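Rik1-associated factor 1 (Schizosaccharomyces pombe, PDB 4O9D) helps establish silent heterochromatin as a WD-repeat component of the Clr4 methyltransferase complex, which ubiquitylates and methylates histone H3. Local coordinates at residues A[21-27]-A[401-407]; A[125-129]-A[153-157]; A[314-319]-A[361-365]. Residues are numbered along the deposited sequence.

Contact 1 (A[21-27]-A[401-407]); sequences KPWKHFN and GDVNMYS
A circular fold must be closed somewhere, and in this eight-bladed beta-propeller, the WD-repeat part of the protein, the "Velcro" closure does it: strand 21-26 is the outermost strand of a blade whose other strands come from the C-terminal part of the chain. It runs antiparallel to strand 403-407 (axes 4.3 Å apart at closest, 132°). Hydrogen bonds join Lys-21 N to Ser-407 O (2.8 Å), Ser-407 N to Lys-21 O (2.9 Å), Phe-26 N to Val-403 O (3.0 Å) and Val-403 N to Phe-26 O (2.9 Å); Pro-22/Tyr-406 and His-25/Asn-404 are non-hydrogen-bonded pairs. Trp-23 (phi/psi -132/-62) and Lys-24 form a classic beta bulge opposite Met-405: Trp-23 N and Lys-24 N both donate to Met-405 O (2.8 and 3.1 Å), and Met-405 N to Lys-24 O (2.7 Å). The bulge directs the Trp-23 CA-to-CB bond (chi1 t) toward strand 403-407, CB 3.9 Å from Ser-407 CB, with a Met-aromatic contact at the ring edge (CZ3 to Met-405 SD 4.1 Å). His-25 ND1 donates to Asn-404 OD1 at 2.9 Å. Asn-27 occupies the hollow left by Gly-401, where a CB would come 2.8 Å from Asn-27 OD1; Asn-27 ND2 bonds to Gly-400 O. Lys-24 NZ forms a salt bridge with Glu-70 and a hydrogen bond with the carbonyl O of Glu-418. Seven of the nine hydrogen bonds between the segments join backbone atoms, so closure rests mainly on main-chain pairing.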
loop_
_atom_site.group_PDB
_atom_site.type_symbol
_atom_site.label_atom_id
_atom_site.label_comp_id
_atom_site.label_asym_id
_atom_site.label_seq_id
_atom_site.Cartn_x
_atom_site.Cartn_y
_atom_site.Cartn_z
ATOM N N LYS A 21 -11.276 -10.278 -17.109
ATOM C CA LYS A 21 -10.895 -11.636 -17.486
ATOM C C LYS A 21 -9.379 -11.792 -17.400
ATOM O O LYS A 21 -8.646 -10.822 -17.522
ATOM C CB LYS A 21 -11.389 -11.954 -18.898
ATOM C CG LYS A 21 -12.910 -11.901 -19.060
ATOM C CD LYS A 21 -13.630 -12.891 -18.128
ATOM C CE LYS A 21 -15.151 -12.753 -18.210
ATOM N NZ LYS A 21 -15.851 -13.171 -16.942
ATOM N N PRO A 22 -8.903 -13.021 -17.179
ATOM C CA PRO A 22 -7.450 -13.209 -17.159
ATOM C C PRO A 22 -6.801 -12.591 -18.383
ATOM O O PRO A 22 -7.366 -12.640 -19.478
ATOM C CB PRO A 22 -7.284 -14.734 -17.171
ATOM C CG PRO A 22 -8.615 -15.274 -17.525
ATOM C CD PRO A 22 -9.628 -14.292 -17.067
ATOM N N TRP A 23 -5.631 -11.991 -18.190
ATOM C CA TRP A 23 -4.961 -11.291 -19.259
ATOM C C TRP A 23 -3.501 -11.695 -19.346
ATOM O O TRP A 23 -3.062 -12.223 -20.361
ATOM C CB TRP A 23 -5.069 -9.781 -19.056
ATOM C CG TRP A 23 -4.454 -9.037 -20.161
ATOM C CD1 TRP A 23 -4.621 -9.281 -21.499
ATOM C CD2 TRP A 23 -3.566 -7.918 -20.062
ATOM N NE1 TRP A 23 -3.888 -8.385 -22.233
ATOM C CE2 TRP A 23 -3.231 -7.537 -21.377
ATOM C CE3 TRP A 23 -3.018 -7.203 -18.988
ATOM C CZ2 TRP A 23 -2.378 -6.466 -21.651
ATOM C CZ3 TRP A 23 -2.169 -6.140 -19.262
ATOM C CH2 TRP A 23 -1.856 -5.786 -20.586
ATOM N N LYS A 24 -2.740 -11.430 -18.286
ATOM C CA LYS A 24 -1.333 -11.776 -18.275
ATOM C C LYS A 24 -0.964 -12.421 -16.974
ATOM O O LYS A 24 -1.465 -12.051 -15.916
ATOM C CB LYS A 24 -0.460 -10.536 -18.465
ATOM C CG LYS A 24 -0.674 -9.818 -19.768
ATOM C CD LYS A 24 -0.149 -10.614 -20.932
ATOM C CE LYS A 24 -0.203 -9.800 -22.210
ATOM N NZ LYS A 24 0.153 -10.626 -23.401
ATOM N N HIS A 25 -0.068 -13.387 -17.062
ATOM C CA HIS A 25 0.529 -13.990 -15.894
ATOM C C HIS A 25 2.036 -13.836 -16.007
ATOM O O HIS A 25 2.602 -13.927 -17.101
ATOM C CB HIS A 25 0.202 -15.478 -15.784
ATOM C CG HIS A 25 1.145 -16.204 -14.882
ATOM N ND1 HIS A 25 0.969 -16.258 -13.517
ATOM C CD2 HIS A 25 2.307 -16.853 -15.139
ATOM C CE1 HIS A 25 1.971 -16.925 -12.971
ATOM N NE2 HIS A 25 2.795 -17.301 -13.934
ATOM N N PHE A 26 2.683 -13.627 -14.868
ATOM C CA PHE A 26 4.107 -13.344 -14.829
ATOM C C PHE A 26 4.733 -13.934 -13.565
ATOM O O PHE A 26 4.165 -13.821 -12.479
ATOM C CB PHE A 26 4.286 -11.814 -14.876
ATOM C CG PHE A 26 5.710 -11.346 -14.753
ATOM C CD1 PHE A 26 6.542 -11.311 -15.868
ATOM C CD2 PHE A 26 6.204 -10.881 -13.539
ATOM C CE1 PHE A 26 7.857 -10.857 -15.765
ATOM C CE2 PHE A 26 7.521 -10.430 -13.429
ATOM C CZ PHE A 26 8.342 -10.417 -14.540
ATOM N N ASN A 27 5.892 -14.575 -13.713
ATOM C CA ASN A 27 6.689 -15.050 -12.577
ATOM C C ASN A 27 8.154 -15.173 -12.975
ATOM O O ASN A 27 8.623 -16.264 -13.297
ATOM C CB ASN A 27 6.220 -16.424 -12.058
ATOM C CG ASN A 27 6.955 -16.854 -10.763
ATOM O OD1 ASN A 27 8.052 -16.362 -10.465
ATOM N ND2 ASN A 27 6.348 -17.758 -9.994
ATOM N N GLY A 401 5.978 -15.871 -6.042
ATOM C CA GLY A 401 6.269 -15.050 -7.200
ATOM C C GLY A 401 5.206 -14.926 -8.277
ATOM O O GLY A 401 5.410 -14.168 -9.228
ATOM N N ASP A 402 4.083 -15.639 -8.164
ATOM C CA ASP A 402 3.034 -15.507 -9.173
ATOM C C ASP A 402 2.419 -14.120 -9.156
ATOM O O ASP A 402 2.071 -13.604 -8.106
ATOM C CB ASP A 402 1.918 -16.542 -8.978
ATOM C CG ASP A 402 2.252 -17.885 -9.625
ATOM O OD1 ASP A 402 3.134 -17.911 -10.513
ATOM O OD2 ASP A 402 1.645 -18.907 -9.250
ATOM N N VAL A 403 2.269 -13.540 -10.335
ATOM C CA VAL A 403 1.513 -12.306 -10.508
ATOM C C VAL A 403 0.471 -12.485 -11.611
ATOM O O VAL A 403 0.827 -12.665 -12.785
ATOM C CB VAL A 403 2.456 -11.128 -10.865
ATOM C CG1 VAL A 403 1.656 -9.831 -11.116
ATOM C CG2 VAL A 403 3.436 -10.921 -9.762
ATOM N N ASN A 404 -0.810 -12.473 -11.236
ATOM C CA ASN A 404 -1.886 -12.534 -12.216
ATOM C C ASN A 404 -2.501 -11.171 -12.498
ATOM O O ASN A 404 -2.884 -10.452 -11.575
ATOM C CB ASN A 404 -2.984 -13.513 -11.769
ATOM C CG ASN A 404 -2.509 -14.956 -11.776
ATOM O OD1 ASN A 404 -1.418 -15.253 -12.248
ATOM N ND2 ASN A 404 -3.330 -15.854 -11.262
ATOM N N MET A 405 -2.600 -10.825 -13.778
ATOM C CA MET A 405 -3.269 -9.596 -14.202
ATOM C C MET A 405 -4.588 -9.877 -14.934
ATOM O O MET A 405 -4.610 -10.637 -15.925
ATOM C CB MET A 405 -2.382 -8.790 -15.156
ATOM C CG MET A 405 -1.279 -7.968 -14.515
ATOM S SD MET A 405 -1.137 -6.338 -15.318
ATOM C CE MET A 405 0.003 -5.532 -14.210
ATOM N N TYR A 406 -5.665 -9.235 -14.475
ATOM C CA TYR A 406 -6.979 -9.365 -15.098
ATOM C C TYR A 406 -7.348 -8.044 -15.753
ATOM O O TYR A 406 -7.072 -6.988 -15.204
ATOM C CB TYR A 406 -8.024 -9.778 -14.059
ATOM C CG TYR A 406 -7.633 -11.033 -13.325
ATOM C CD1 TYR A 406 -6.707 -10.987 -12.289
ATOM C CD2 TYR A 406 -8.171 -12.275 -13.679
ATOM C CE1 TYR A 406 -6.327 -12.144 -11.621
ATOM C CE2 TYR A 406 -7.804 -13.426 -13.019
ATOM C CZ TYR A 406 -6.885 -13.356 -11.996
ATOM O OH TYR A 406 -6.489 -14.499 -11.345
ATOM N N SER A 407 -7.950 -8.095 -16.937
ATOM C CA SER A 407 -8.304 -6.866 -17.640
ATOM C C SER A 407 -9.674 -6.986 -18.293
ATOM O O SER A 407 -10.186 -8.080 -18.492
ATOM C CB SER A 407 -7.257 -6.544 -18.709
ATOM O OG SER A 407 -7.502 -5.280 -19.291
#

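Contact 2 (A[125-129]-A[153-157]); sequences IFNAP and GYLLS
Segment 125-129 finishes strand 122-126 and then turns through Asn-127 (phi/psi -105/-7) and Ala-128 (-57/-36) to Pro-129 (-59/145), whereas 153-157 is extended throughout. In propeller terms, the outermost strand of one blade, with the loop leaving it, packs on the third strand of the next blade. The backbones are spaced for face-to-face sheet packing and not for strand pairing: Phe-126 and Leu-156 have CA atoms 8.5 Å apart, Pro-129 and Tyr-154 8.7 Å. Three side chains fill the gap, their CA-to-CB bonds aimed across it: Phe-126 (chi1 t, chi2 60°) from one side, Tyr-154 (chi1 m, chi2 -88°) and Leu-156 (m, t) from the other, with Leu-155 between them facing away. The Phe-126 ring uses both its edge and its face. Its edge meets the face of Tyr-154 in a T-shaped pair, centroids 5.3 Å apart and planes at 72°, with Phe-126 CE2 3.7 Å from Tyr-154 CG. Farther along, Pro-129 CG lies 3.8 Å from Tyr-154 CE2, so the proline shares the tyrosine ring with Phe-126, while Tyr-154 OH bonds to Asn-150. Ser-168 of the neighbouring strand 165-171 also touches Phe-126. Over one face of the Phe-126 ring, Leu-156 CD2 makes a CH-pi contact, 3.5 Å from the centroid and only 5° off the ring normal.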
loop_
_atom_site.group_PDB
_atom_site.type_symbol
_atom_site.label_atom_id
_atom_site.label_comp_id
_atom_site.label_asym_id
_atom_site.label_seq_id
_atom_site.Cartn_x
_atom_site.Cartn_y
_atom_site.Cartn_z
ATOM N N ILE A 125 18.086 10.273 -6.661
ATOM C CA ILE A 125 18.283 9.414 -5.509
ATOM C C ILE A 125 18.318 10.219 -4.238
ATOM O O ILE A 125 18.892 11.307 -4.206
ATOM C CB ILE A 125 19.564 8.564 -5.654
ATOM C CG1 ILE A 125 19.702 7.618 -4.459
ATOM C CG2 ILE A 125 20.805 9.467 -5.808
ATOM C CD1 ILE A 125 20.723 6.536 -4.635
ATOM N N PHE A 126 17.695 9.698 -3.187
ATOM C CA PHE A 126 17.736 10.352 -1.871
ATOM C C PHE A 126 18.388 9.392 -0.871
ATOM O O PHE A 126 17.835 8.329 -0.579
ATOM C CB PHE A 126 16.316 10.757 -1.447
ATOM C CG PHE A 126 16.241 11.543 -0.168
ATOM C CD1 PHE A 126 16.895 12.768 -0.032
ATOM C CD2 PHE A 126 15.463 11.077 0.897
ATOM C CE1 PHE A 126 16.793 13.505 1.143
ATOM C CE2 PHE A 126 15.358 11.803 2.075
ATOM C CZ PHE A 126 16.035 13.025 2.202
ATOM N N ASN A 127 19.578 9.765 -0.385
ATOM C CA ASN A 127 20.416 8.894 0.442
ATOM C C ASN A 127 20.453 9.238 1.941
ATOM O O ASN A 127 21.024 8.490 2.737
ATOM C CB ASN A 127 21.866 8.917 -0.076
ATOM C CG ASN A 127 22.068 8.037 -1.283
ATOM O OD1 ASN A 127 21.498 6.945 -1.372
ATOM N ND2 ASN A 127 22.874 8.506 -2.231
ATOM N N ALA A 128 19.848 10.349 2.331
ATOM C CA ALA A 128 19.871 10.755 3.739
ATOM C C ALA A 128 19.301 9.715 4.723
ATOM O O ALA A 128 19.811 9.573 5.832
ATOM C CB ALA A 128 19.164 12.089 3.913
ATOM N N PRO A 129 18.243 8.974 4.332
ATOM C CA PRO A 129 17.673 8.086 5.356
ATOM C C PRO A 129 18.690 7.071 5.918
ATOM O O PRO A 129 19.539 6.577 5.184
ATOM C CB PRO A 129 16.511 7.385 4.611
ATOM C CG PRO A 129 16.097 8.429 3.550
ATOM C CD PRO A 129 17.433 9.015 3.101
ATOM N N GLY A 153 9.864 11.218 8.931
ATOM C CA GLY A 153 9.311 11.380 7.591
ATOM C C GLY A 153 10.157 12.391 6.785
ATOM O O GLY A 153 10.842 13.247 7.354
ATOM N N TYR A 154 10.130 12.281 5.465
ATOM C CA TYR A 154 10.778 13.268 4.599
ATOM C C TYR A 154 9.779 13.721 3.516
ATOM O O TYR A 154 8.884 12.948 3.115
ATOM C CB TYR A 154 12.011 12.652 3.957
ATOM C CG TYR A 154 13.004 12.061 4.932
ATOM C CD1 TYR A 154 14.012 12.846 5.493
ATOM C CD2 TYR A 154 12.956 10.719 5.274
ATOM C CE1 TYR A 154 14.934 12.308 6.390
ATOM C CE2 TYR A 154 13.868 10.170 6.153
ATOM C CZ TYR A 154 14.867 10.983 6.712
ATOM O OH TYR A 154 15.780 10.446 7.584
ATOM N N LEU A 155 9.884 14.987 3.109
ATOM C CA LEU A 155 9.160 15.498 1.950
ATOM C C LEU A 155 10.193 15.841 0.860
ATOM O O LEU A 155 11.130 16.615 1.110
ATOM C CB LEU A 155 8.343 16.748 2.303
ATOM C CG LEU A 155 7.163 16.625 3.291
ATOM C CD1 LEU A 155 6.587 18.021 3.535
ATOM C CD2 LEU A 155 6.080 15.642 2.771
ATOM N N LEU A 156 10.009 15.295 -0.337
ATOM C CA LEU A 156 10.961 15.494 -1.429
ATOM C C LEU A 156 10.300 16.073 -2.667
ATOM O O LEU A 156 9.238 15.615 -3.059
ATOM C CB LEU A 156 11.592 14.159 -1.819
ATOM C CG LEU A 156 12.304 13.389 -0.716
ATOM C CD1 LEU A 156 12.808 12.036 -1.221
ATOM C CD2 LEU A 156 13.442 14.226 -0.167
ATOM N N SER A 157 10.912 17.074 -3.297
ATOM C CA SER A 157 10.408 17.517 -4.595
ATOM C C SER A 157 11.375 17.129 -5.702
ATOM O O SER A 157 12.567 16.914 -5.450
ATOM C CB SER A 157 10.116 19.019 -4.617
ATOM O OG SER A 157 11.294 19.774 -4.759
#

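Contact 3 (A[314-319]-A[361-365]); sequences LSLLKH and KVWDL
This is an interdigitating, largely apolar contact between two adjacent blades, made by strand 315-318 at the outer edge of one and strand 359-363, third in the next. The strands run nearly antiparallel (161°) but 9.4 Å apart at closest, in different sheets, with CA atoms facing at Ser-315/Leu-365 (8.0 Å), Leu-317/Trp-363 (8.1 Å) and His-319/Lys-361 (8.0 Å). Leu-314 and Ser-315 form a classic beta bulge against Val-304 of their own blade. Trp-363 and Asp-364 are the Trp-Asp pair of a WD repeat, reading K-V-W-D from Lys-361. The beta-propeller's WD40 structural tetrad, Asp-His-Ser/Thr-Trp, is complete here: His-319 ND1 bonds to Asp-357, and Thr-353 OG1 is shared by His-319 NE2 and Trp-363 NE1. His-319 comes from the loop after strand 315-318 and the other three from the next blade, so the network ties the two together. At the middle, Leu-317 (m, t) lies on the Trp-363 indole (chi1 m, chi2 88°): its CB sits 3.6 Å from the six-membered-ring centroid, 6° off the normal, as a CH-pi contact. Leu-317 CD2 also reaches Leu-365 CD1 at 4.2 Å. Toward the other end, Lys-361 CD lies 3.6 Å from the His-319 ring centroid, over its face, while Lys-361 NZ bonds to Asn-374.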
loop_
_atom_site.group_PDB
_atom_site.type_symbol
_atom_site.label_atom_id
_atom_site.label_comp_id
_atom_site.label_asym_id
_atom_site.label_seq_id
_atom_site.Cartn_x
_atom_site.Cartn_y
_atom_site.Cartn_z
ATOM N N LEU A 314 -21.217 -5.442 11.747
ATOM C CA LEU A 314 -22.390 -5.712 10.945
ATOM C C LEU A 314 -22.250 -7.101 10.338
ATOM O O LEU A 314 -23.233 -7.820 10.125
ATOM C CB LEU A 314 -22.497 -4.676 9.844
ATOM C CG LEU A 314 -23.361 -5.072 8.662
ATOM C CD1 LEU A 314 -24.809 -5.248 9.092
ATOM C CD2 LEU A 314 -23.206 -4.005 7.591
ATOM N N SER A 315 -21.013 -7.477 10.037
ATOM C CA SER A 315 -20.781 -8.766 9.418
ATOM C C SER A 315 -19.343 -9.197 9.604
ATOM O O SER A 315 -18.478 -8.407 10.001
ATOM C CB SER A 315 -21.099 -8.697 7.927
ATOM O OG SER A 315 -21.114 -10.004 7.378
ATOM N N LEU A 316 -19.116 -10.470 9.319
ATOM C CA LEU A 316 -17.813 -11.080 9.417
ATOM C C LEU A 316 -17.589 -11.892 8.140
ATOM O O LEU A 316 -18.320 -12.858 7.844
ATOM C CB LEU A 316 -17.778 -11.942 10.655
ATOM C CG LEU A 316 -16.518 -12.752 10.916
ATOM C CD1 LEU A 316 -15.312 -11.994 10.514
ATOM C CD2 LEU A 316 -16.479 -13.099 12.400
ATOM N N LEU A 317 -16.604 -11.461 7.361
ATOM C CA LEU A 317 -16.374 -11.998 6.028
ATOM C C LEU A 317 -15.168 -12.918 6.061
ATOM O O LEU A 317 -14.028 -12.436 6.094
ATOM C CB LEU A 317 -16.083 -10.859 5.060
ATOM C CG LEU A 317 -16.957 -9.603 5.155
ATOM C CD1 LEU A 317 -16.338 -8.599 4.194
ATOM C CD2 LEU A 317 -18.422 -9.887 4.798
ATOM N N LYS A 318 -15.407 -14.229 6.023
ATOM C CA LYS A 318 -14.363 -15.203 6.307
ATOM C C LYS A 318 -13.690 -15.802 5.069
ATOM O O LYS A 318 -14.330 -16.048 4.057
ATOM C CB LYS A 318 -14.950 -16.341 7.137
ATOM C CG LYS A 318 -15.341 -15.947 8.545
ATOM C CD LYS A 318 -16.167 -17.059 9.217
ATOM C CE LYS A 318 -16.084 -16.948 10.742
ATOM N NZ LYS A 318 -16.892 -17.970 11.466
ATOM N N HIS A 319 -12.392 -16.065 5.162
ATOM C CA HIS A 319 -11.754 -16.911 4.157
ATOM C C HIS A 319 -11.535 -18.304 4.731
ATOM O O HIS A 319 -11.772 -18.549 5.912
ATOM C CB HIS A 319 -10.424 -16.326 3.683
ATOM C CG HIS A 319 -10.577 -15.259 2.647
ATOM N ND1 HIS A 319 -10.141 -15.410 1.345
ATOM C CD2 HIS A 319 -11.144 -14.035 2.716
ATOM C CE1 HIS A 319 -10.426 -14.317 0.663
ATOM N NE2 HIS A 319 -11.037 -13.471 1.468
ATOM N N LYS A 361 -12.194 -13.193 -2.892
ATOM C CA LYS A 361 -13.632 -13.285 -2.665
ATOM C C LYS A 361 -14.278 -11.926 -2.908
ATOM O O LYS A 361 -13.665 -10.879 -2.610
ATOM C CB LYS A 361 -13.903 -13.794 -1.244
ATOM C CG LYS A 361 -13.557 -15.292 -1.077
ATOM C CD LYS A 361 -13.766 -15.788 0.339
ATOM C CE LYS A 361 -13.586 -17.322 0.393
ATOM N NZ LYS A 361 -14.641 -17.999 -0.437
ATOM N N VAL A 362 -15.487 -11.948 -3.481
ATOM C CA VAL A 362 -16.223 -10.720 -3.806
ATOM C C VAL A 362 -17.440 -10.643 -2.864
ATOM O O VAL A 362 -18.146 -11.648 -2.697
ATOM C CB VAL A 362 -16.687 -10.671 -5.291
ATOM C CG1 VAL A 362 -17.430 -9.369 -5.599
ATOM C CG2 VAL A 362 -15.497 -10.853 -6.265
ATOM N N TRP A 363 -17.654 -9.470 -2.250
ATOM C CA TRP A 363 -18.702 -9.277 -1.250
ATOM C C TRP A 363 -19.577 -8.054 -1.543
ATOM O O TRP A 363 -19.069 -7.023 -1.997
ATOM C CB TRP A 363 -18.089 -9.082 0.144
ATOM C CG TRP A 363 -16.944 -10.008 0.508
ATOM C CD1 TRP A 363 -15.621 -9.814 0.252
ATOM C CD2 TRP A 363 -17.038 -11.248 1.237
ATOM N NE1 TRP A 363 -14.873 -10.863 0.771
ATOM C CE2 TRP A 363 -15.722 -11.754 1.376
ATOM C CE3 TRP A 363 -18.114 -11.978 1.787
ATOM C CZ2 TRP A 363 -15.440 -12.952 2.039
ATOM C CZ3 TRP A 363 -17.836 -13.181 2.443
ATOM C CH2 TRP A 363 -16.507 -13.655 2.563
ATOM N N ASP A 364 -20.888 -8.161 -1.281
ATOM C CA ASP A 364 -21.779 -6.985 -1.287
ATOM C C ASP A 364 -22.408 -6.810 0.100
ATOM O O ASP A 364 -23.266 -7.590 0.507
ATOM C CB ASP A 364 -22.884 -7.094 -2.324
ATOM C CG ASP A 364 -23.603 -5.772 -2.538
ATOM O OD1 ASP A 364 -23.721 -4.981 -1.570
ATOM O OD2 ASP A 364 -24.024 -5.502 -3.681
ATOM N N LEU A 365 -21.962 -5.786 0.818
ATOM C CA LEU A 365 -22.330 -5.613 2.235
ATOM C C LEU A 365 -23.785 -5.184 2.406
ATOM O O LEU A 365 -24.322 -5.134 3.522
ATOM C CB LEU A 365 -21.379 -4.608 2.895
ATOM C CG LEU A 365 -20.074 -5.240 3.380
ATOM C CD1 LEU A 365 -20.361 -6.193 4.564
ATOM C CD2 LEU A 365 -19.351 -5.981 2.271
#

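Starting from the N terminus, residues 21-27 set down one half of contact 1 and leave it waiting for its partner almost the whole length of the domain. Contact 2 comes next, closing a short loop of 23 residues between consecutive blades; contact 3 later closes one of 41 residues in the same way. These two follow in series, on opposite sides of the chain's centre, with centres about 39 Å apart. Both are nested within the 373-residue loop that contact 1 finally closes when 401-407 arrives. Contacts 2 and 3 thus join neighbouring blades, whereas contact 1 completes a single blade and shuts the ring.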